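Local coordinates for protein aspartokinase 1, chloroplastic (Arabidopsis thaliana, PDB 2CDQ) that catalyses the ATP-dependent phosphorylation of L-aspartate to 4-phospho-L-aspartate, the first step of aspartate-family amino acid synthesis, and binds lysine and S-adenosylmethionine as allosteric effectors, at residues 73-78 with 140-144; 80-85 with 129-135. The contacts are given in a common frame with arbitrary orientation. Residues are numbered along the deposited sequence.

Contact 1 of 2, residues 73-78 with 140-144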
ATOM      1  N   LEU A  73      34.845  10.656   5.257  1.00 60.64           N
ATOM      2  CA  LEU A  73      35.550   9.566   4.581  1.00 60.01           C
ATOM      3  C   LEU A  73      34.876   9.220   3.246  1.00 60.32           C
ATOM      4  O   LEU A  73      35.530   9.205   2.204  1.00 60.32           O
ATOM      5  CB  LEU A  73      35.613   8.335   5.488  1.00 59.43           C
ATOM      6  CG  LEU A  73      36.456   8.394   6.762  1.00 57.91           C
ATOM      7  CD1 LEU A  73      36.033   7.311   7.733  1.00 55.79           C
ATOM      8  CD2 LEU A  73      37.940   8.277   6.460  1.00 57.05           C
ATOM      9  N   LEU A  74      33.567   8.968   3.286  1.00 60.63           N
ATOM     10  CA  LEU A  74      32.776   8.694   2.089  1.00 61.06           C
ATOM     11  C   LEU A  74      32.848   9.837   1.085  1.00 61.67           C
ATOM     12  O   LEU A  74      32.968   9.605  -0.117  1.00 61.80           O
ATOM     13  CB  LEU A  74      31.315   8.419   2.450  1.00 61.00           C
ATOM     14  CG  LEU A  74      30.937   7.075   3.086  1.00 61.11           C
ATOM     15  CD1 LEU A  74      29.584   7.164   3.781  1.00 60.88           C
ATOM     16  CD2 LEU A  74      30.926   5.952   2.064  1.00 60.44           C
ATOM     17  N   LEU A  75      32.772  11.073   1.577  1.00 62.46           N
ATOM     18  CA  LEU A  75      32.890  12.241   0.709  1.00 63.17           C
ATOM     19  C   LEU A  75      34.266  12.295   0.050  1.00 63.65           C
ATOM     20  O   LEU A  75      34.366  12.557  -1.150  1.00 63.63           O
ATOM     21  CB  LEU A  75      32.581  13.540   1.466  1.00 63.14           C
ATOM     22  CG  LEU A  75      31.101  13.936   1.588  1.00 63.23           C
ATOM     23  CD1 LEU A  75      30.875  14.875   2.764  1.00 63.51           C
ATOM     24  CD2 LEU A  75      30.560  14.552   0.304  1.00 63.00           C
ATOM     25  N   ALA A  76      35.309  12.020   0.837  1.00 64.30           N
ATOM     26  CA  ALA A  76      36.689  11.935   0.345  1.00 64.93           C
ATOM     27  C   ALA A  76      36.837  10.862  -0.736  1.00 65.52           C
ATOM     28  O   ALA A  76      37.599  11.034  -1.700  1.00 65.58           O
ATOM     29  CB  ALA A  76      37.658  11.672   1.499  1.00 64.67           C
ATOM     30  N   GLY A  77      36.100   9.761  -0.564  1.00 66.10           N
ATOM     31  CA  GLY A  77      36.056   8.681  -1.543  1.00 66.87           C
ATOM     32  C   GLY A  77      35.542   9.153  -2.885  1.00 67.55           C
ATOM     33  O   GLY A  77      36.245   9.051  -3.889  1.00 67.54           O
ATOM     34  N   GLU A  78      34.321   9.687  -2.897  1.00 68.34           N
ATOM     35  CA  GLU A  78      33.713  10.214  -4.121  1.00 69.12           C
ATOM     36  C   GLU A  78      34.618  11.209  -4.845  1.00 69.29           C
ATOM     37  O   GLU A  78      34.732  11.159  -6.067  1.00 69.44           O
ATOM     38  CB  GLU A  78      32.357  10.871  -3.838  1.00 69.37           C
ATOM     39  CG  GLU A  78      31.142   9.995  -4.127  1.00 70.69           C
ATOM     40  CD  GLU A  78      30.436   9.528  -2.860  1.00 72.45           C
ATOM     41  OE1 GLU A  78      29.940  10.389  -2.092  1.00 73.12           O
ATOM     42  OE2 GLU A  78      30.364   8.297  -2.642  1.00 72.75           O
ATOM     43  N   ARG A 140      34.738   0.868  -0.312  1.00 63.63           N
ATOM     44  CA  ARG A 140      33.910   1.791   0.454  1.00 63.64           C
ATOM     45  C   ARG A 140      33.835   1.364   1.920  1.00 63.15           C
ATOM     46  O   ARG A 140      33.958   2.197   2.819  1.00 63.16           O
ATOM     47  CB  ARG A 140      32.516   1.878  -0.176  1.00 63.85           C
ATOM     48  CG  ARG A 140      31.676   3.064   0.276  1.00 65.60           C
ATOM     49  CD  ARG A 140      30.331   3.127  -0.460  1.00 68.41           C
ATOM     50  NE  ARG A 140      30.483   3.644  -1.821  1.00 70.12           N
ATOM     51  CZ  ARG A 140      30.195   4.890  -2.191  1.00 71.13           C
ATOM     52  NH1 ARG A 140      29.720   5.760  -1.306  1.00 71.27           N
ATOM     53  NH2 ARG A 140      30.377   5.267  -3.451  1.00 71.40           N
ATOM     54  N   ASP A 141      33.664   0.064   2.152  1.00 62.53           N
ATOM     55  CA  ASP A 141      33.671  -0.482   3.508  1.00 62.09           C
ATOM     56  C   ASP A 141      35.017  -0.336   4.212  1.00 61.65           C
ATOM     57  O   ASP A 141      35.067  -0.037   5.407  1.00 61.56           O
ATOM     58  CB  ASP A 141      33.252  -1.946   3.505  1.00 62.22           C
ATOM     59  CG  ASP A 141      31.778  -2.125   3.772  1.00 62.52           C
ATOM     60  OD1 ASP A 141      30.996  -1.193   3.497  1.00 62.79           O
ATOM     61  OD2 ASP A 141      31.402  -3.204   4.266  1.00 62.93           O
ATOM     62  N   TYR A 142      36.103  -0.554   3.471  1.00 61.00           N
ATOM     63  CA  TYR A 142      37.443  -0.406   4.028  1.00 60.32           C
ATOM     64  C   TYR A 142      37.698   1.052   4.403  1.00 59.67           C
ATOM     65  O   TYR A 142      38.150   1.344   5.508  1.00 59.03           O
ATOM     66  CB  TYR A 142      38.505  -0.928   3.047  1.00 60.40           C
ATOM     67  CG  TYR A 142      39.917  -0.921   3.599  1.00 60.56           C
ATOM     68  CD1 TYR A 142      40.302  -1.818   4.599  1.00 61.08           C
ATOM     69  CD2 TYR A 142      40.866  -0.021   3.119  1.00 60.53           C
ATOM     70  CE1 TYR A 142      41.599  -1.810   5.115  1.00 61.38           C
ATOM     71  CE2 TYR A 142      42.161  -0.004   3.621  1.00 60.98           C
ATOM     72  CZ  TYR A 142      42.522  -0.899   4.620  1.00 61.65           C
ATOM     73  OH  TYR A 142      43.808  -0.882   5.121  1.00 62.21           O
ATOM     74  N   LEU A 143      37.368   1.953   3.477  1.00 59.37           N
ATOM     75  CA  LEU A 143      37.511   3.393   3.661  1.00 59.10           C
ATOM     76  C   LEU A 143      36.860   3.856   4.970  1.00 59.24           C
ATOM     77  O   LEU A 143      37.540   4.417   5.838  1.00 59.20           O
ATOM     78  CB  LEU A 143      36.902   4.132   2.467  1.00 58.88           C
ATOM     79  CG  LEU A 143      37.432   5.482   1.965  1.00 58.77           C
ATOM     80  CD1 LEU A 143      36.437   6.081   0.990  1.00 58.13           C
ATOM     81  CD2 LEU A 143      37.702   6.479   3.073  1.00 59.36           C
ATOM     82  N   VAL A 144      35.562   3.599   5.132  1.00 59.28           N
ATOM     83  CA  VAL A 144      34.860   4.062   6.335  1.00 59.52           C
ATOM     84  C   VAL A 144      35.345   3.388   7.630  1.00 59.85           C
ATOM     85  O   VAL A 144      35.146   3.940   8.714  1.00 60.16           O
ATOM     86  CB  VAL A 144      33.294   4.013   6.225  1.00 59.51           C
ATOM     87  CG1 VAL A 144      32.821   4.329   4.819  1.00 59.25           C
ATOM     88  CG2 VAL A 144      32.742   2.690   6.685  1.00 59.39           C
TER
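A salt bridge joins the two helices at their outer edge. Arg-140 NH1 donates a hydrogen bond to Glu-78 OE2 at 2.9 Å, and a weak second one runs from Arg-140 NH2 to the same Glu-78 OE2 at 3.1 Å, so the carboxylate oxygen meets the guanidinium at its edge. Arginine suits this place because its long aliphatic part can lie on apolar neighbours before the charge is reached: Arg-140 CG packs at 3.5 Å against Leu-74 CD2. The same methyl, Leu-74 CD2, is 3.7 Å from Val-144 CG1, which carries the contact inward.

Deeper in, Leu-143 points into the interface. Its CD2 lies 3.7 Å from Leu-73 CB, while its CD1 sits 3.6 Å from Gly-77 CA. A beta carbon on Gly-77 would clash with that methyl, so glycine makes the hollow that receives the leucine. Leu-73 reaches back, with its CD1 3.6 Å from the carbonyl oxygen O of Val-144. Leu-122 of helix 113-132 touches both Leu-73 and Leu-143, so a third helix joins the packing.

The axes of the two short segments approach to 9.5 Å, at 132° between their N-to-C directions. This is helix-helix packing in the amino acid kinase domain, close both to the active site, with Val-144 near the substrate-binding Glu-148, and to the S-adenosylmethionine site, with Glu-78 near Ser-393.

Contact 2 of 2, residues 80-85 with 129-135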
ATOM      1  N   ALA A  80      37.933  11.568  -4.632  1.00 70.22           N
ATOM      2  CA  ALA A  80      39.117  10.873  -5.131  1.00 70.21           C
ATOM      3  C   ALA A  80      38.897  10.257  -6.518  1.00 70.34           C
ATOM      4  O   ALA A  80      39.797  10.290  -7.360  1.00 70.51           O
ATOM      5  CB  ALA A  80      39.568   9.815  -4.136  1.00 70.08           C
ATOM      6  N   VAL A  81      37.699   9.717  -6.755  1.00 70.37           N
ATOM      7  CA  VAL A  81      37.357   9.060  -8.022  1.00 70.46           C
ATOM      8  C   VAL A  81      37.672   9.934  -9.241  1.00 70.88           C
ATOM      9  O   VAL A  81      38.038   9.416 -10.306  1.00 70.95           O
ATOM     10  CB  VAL A  81      35.866   8.600  -8.050  1.00 70.32           C
ATOM     11  CG1 VAL A  81      35.405   8.263  -9.465  1.00 69.99           C
ATOM     12  CG2 VAL A  81      35.656   7.403  -7.139  1.00 70.10           C
ATOM     13  N   SER A  82      37.562  11.253  -9.082  1.00 71.20           N
ATOM     14  CA  SER A  82      37.687  12.151 -10.230  1.00 71.61           C
ATOM     15  C   SER A  82      38.472  13.453 -10.013  1.00 71.91           C
ATOM     16  O   SER A  82      38.220  14.444 -10.698  1.00 72.17           O
ATOM     17  CB  SER A  82      36.296  12.451 -10.806  1.00 71.56           C
ATOM     18  OG  SER A  82      35.378  12.763  -9.770  1.00 71.77           O
ATOM     19  N   CYS A  83      39.433  13.457  -9.094  1.00 72.20           N
ATOM     20  CA  CYS A  83      40.261  14.654  -8.895  1.00 72.59           C
ATOM     21  C   CYS A  83      41.674  14.540  -9.492  1.00 72.89           C
ATOM     22  O   CYS A  83      42.376  15.545  -9.627  1.00 73.09           O
ATOM     23  CB  CYS A  83      40.330  15.039  -7.414  1.00 72.45           C
ATOM     24  SG  CYS A  83      41.218  13.860  -6.373  1.00 73.08           S
ATOM     25  N   GLY A  84      42.088  13.327  -9.849  1.00 73.06           N
ATOM     26  CA  GLY A  84      43.447  13.098 -10.326  1.00 73.42           C
ATOM     27  C   GLY A  84      44.355  12.690  -9.183  1.00 73.73           C
ATOM     28  O   GLY A  84      44.055  12.964  -8.021  1.00 73.75           O
ATOM     29  N   VAL A  85      45.472  12.045  -9.514  1.00 74.07           N
ATOM     30  CA  VAL A  85      46.376  11.473  -8.509  1.00 74.44           C
ATOM     31  C   VAL A  85      47.114  12.537  -7.706  1.00 74.58           C
ATOM     32  O   VAL A  85      47.114  12.496  -6.474  1.00 74.60           O
ATOM     33  CB  VAL A  85      47.433  10.548  -9.138  1.00 74.51           C
ATOM     34  CG1 VAL A  85      47.975   9.578  -8.086  1.00 74.51           C
ATOM     35  CG2 VAL A  85      46.854   9.801 -10.330  1.00 74.91           C
ATOM     36  N   ILE A 129      42.479   5.101  -4.943  1.00 64.64           N
ATOM     37  CA  ILE A 129      41.187   5.423  -5.562  1.00 64.44           C
ATOM     38  C   ILE A 129      41.352   6.478  -6.669  1.00 64.37           C
ATOM     39  O   ILE A 129      40.770   6.349  -7.747  1.00 64.39           O
ATOM     40  CB  ILE A 129      40.138   5.890  -4.497  1.00 64.39           C
ATOM     41  CG1 ILE A 129      39.976   4.827  -3.406  1.00 64.04           C
ATOM     42  CG2 ILE A 129      38.779   6.184  -5.144  1.00 64.30           C
ATOM     43  CD1 ILE A 129      39.369   5.327  -2.124  1.00 64.01           C
ATOM     44  N   ALA A 130      42.164   7.498  -6.391  1.00 64.29           N
ATOM     45  CA  ALA A 130      42.418   8.592  -7.329  1.00 64.18           C
ATOM     46  C   ALA A 130      43.063   8.116  -8.621  1.00 64.14           C
ATOM     47  O   ALA A 130      42.665   8.547  -9.702  1.00 64.18           O
ATOM     48  CB  ALA A 130      43.277   9.657  -6.677  1.00 64.25           C
ATOM     49  N   MET A 131      44.059   7.236  -8.495  1.00 64.09           N
ATOM     50  CA  MET A 131      44.747   6.631  -9.645  1.00 64.07           C
ATOM     51  C   MET A 131      43.823   5.768 -10.500  1.00 63.65           C
ATOM     52  O   MET A 131      43.839   5.855 -11.732  1.00 63.60           O
ATOM     53  CB  MET A 131      45.939   5.779  -9.180  1.00 64.28           C
ATOM     54  CG  MET A 131      47.315   6.356  -9.507  1.00 65.18           C
ATOM     55  SD  MET A 131      48.012   5.823 -11.091  1.00 66.81           S
ATOM     56  CE  MET A 131      47.093   6.799 -12.290  1.00 66.75           C
ATOM     57  N   MET A 132      43.020   4.947  -9.827  1.00 63.13           N
ATOM     58  CA  MET A 132      42.225   3.911 -10.476  1.00 62.59           C
ATOM     59  C   MET A 132      40.871   4.415 -10.981  1.00 62.41           C
ATOM     60  O   MET A 132      40.252   3.773 -11.835  1.00 62.23           O
ATOM     61  CB  MET A 132      42.028   2.725  -9.521  1.00 62.50           C
ATOM     62  CG  MET A 132      43.321   2.165  -8.906  1.00 61.98           C
ATOM     63  SD  MET A 132      44.523   1.535 -10.102  1.00 61.42           S
ATOM     64  CE  MET A 132      43.610   0.146 -10.786  1.00 62.02           C
ATOM     65  N   LYS A 133      40.424   5.555 -10.448  1.00 62.28           N
ATOM     66  CA  LYS A 133      39.108   6.153 -10.765  1.00 62.16           C
ATOM     67  C   LYS A 133      37.922   5.203 -10.541  1.00 61.91           C
ATOM     68  O   LYS A 133      36.920   5.272 -11.255  1.00 61.71           O
ATOM     69  CB  LYS A 133      39.084   6.719 -12.192  1.00 62.21           C
ATOM     70  CG  LYS A 133      40.185   7.725 -12.484  1.00 62.81           C
ATOM     71  CD  LYS A 133      39.822   8.587 -13.682  1.00 63.89           C
ATOM     72  CE  LYS A 133      40.837   9.697 -13.897  1.00 64.12           C
ATOM     73  NZ  LYS A 133      42.076   9.184 -14.538  1.00 64.49           N
ATOM     74  N   GLU A 134      38.050   4.332  -9.538  1.00 61.86           N
ATOM     75  CA  GLU A 134      37.063   3.288  -9.233  1.00 61.81           C
ATOM     76  C   GLU A 134      36.882   3.135  -7.723  1.00 61.78           C
ATOM     77  O   GLU A 134      37.862   3.015  -6.973  1.00 61.85           O
ATOM     78  CB  GLU A 134      37.494   1.932  -9.811  1.00 61.89           C
ATOM     79  CG  GLU A 134      37.485   1.822 -11.331  1.00 61.80           C
ATOM     80  CD  GLU A 134      38.185   0.565 -11.842  1.00 61.90           C
ATOM     81  OE1 GLU A 134      38.124   0.320 -13.070  1.00 62.83           O
ATOM     82  OE2 GLU A 134      38.794  -0.173 -11.030  1.00 60.52           O
ATOM     83  N   LEU A 135      35.625   3.124  -7.289  1.00 61.65           N
ATOM     84  CA  LEU A 135      35.294   2.960  -5.879  1.00 61.53           C
ATOM     85  C   LEU A 135      34.243   1.858  -5.694  1.00 61.49           C
ATOM     86  O   LEU A 135      33.038   2.107  -5.795  1.00 61.37           O
ATOM     87  CB  LEU A 135      34.829   4.297  -5.287  1.00 61.36           C
ATOM     88  CG  LEU A 135      34.576   4.408  -3.776  1.00 61.54           C
ATOM     89  CD1 LEU A 135      35.834   4.116  -2.964  1.00 61.61           C
ATOM     90  CD2 LEU A 135      34.017   5.788  -3.431  1.00 61.14           C
TER
HETATM   91  O   HOH W   1      40.940  10.746 -10.432  1.00 56.42           O
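Small residues let the turn after helix 69-80 settle closely on the end of another helix. Ala-80 and Ala-130 bring their backbones together, with Ala-130 CA only 3.1 Å from Ala-80 O in a CA-H...O contact; alanine's small methyl is consistent with so close an approach. Ala-130 CB fills the hollow of the turn, 3.7 Å from Gly-84 O and 4.0 Å from Val-85 CA. Gly-84 has a positive phi at which a beta carbon would jam against the preceding carbonyl.

Val-81 is the main bump: its CG2 wedges between Ile-129 CG2 (3.9 Å) and Leu-135 CB (3.7 Å). Farther out, Val-85 CG2 rests on Met-131 CG at 3.6 Å. A water bridges the remaining gap, its oxygen accepting a hydrogen bond from Gly-84 N (2.9 Å) and lying 2.9 Å from Ala-130 O.

Lys-133, the first residue past the helix, has a positive phi and turns the chain toward helix 137-161, whose Arg-140 and Thr-139 are touched by Leu-135 and Ile-129 respectively; Ile-91, before helix 92-108, touches Ala-80.

The two contacts, with centres 12 Å apart, lie in the amino acid kinase domain. The first segment of contact 1 lies on helix 69-80, and that of contact 2 begins at its last residue, Ala-80, and continues into the loop. The chain order is 73-78, 80-85, 129-135, 140-144, so contact 2 falls within the span bracketed by contact 1, and the residues between are largely helical. Helices 113-132 and 137-161 are consecutive, and Leu-135 between them reaches into contact 1: Leu-135 CD2 lies 3.7 Å from both Arg-140 NH2 and Gly-77 C, while Ile-129 CG2 is 4.0 Å from Gly-77 O. Contact 1 is nearer S-adenosylmethionine and the lysine in the Glu-148 pocket; contact 2 is more peripheral.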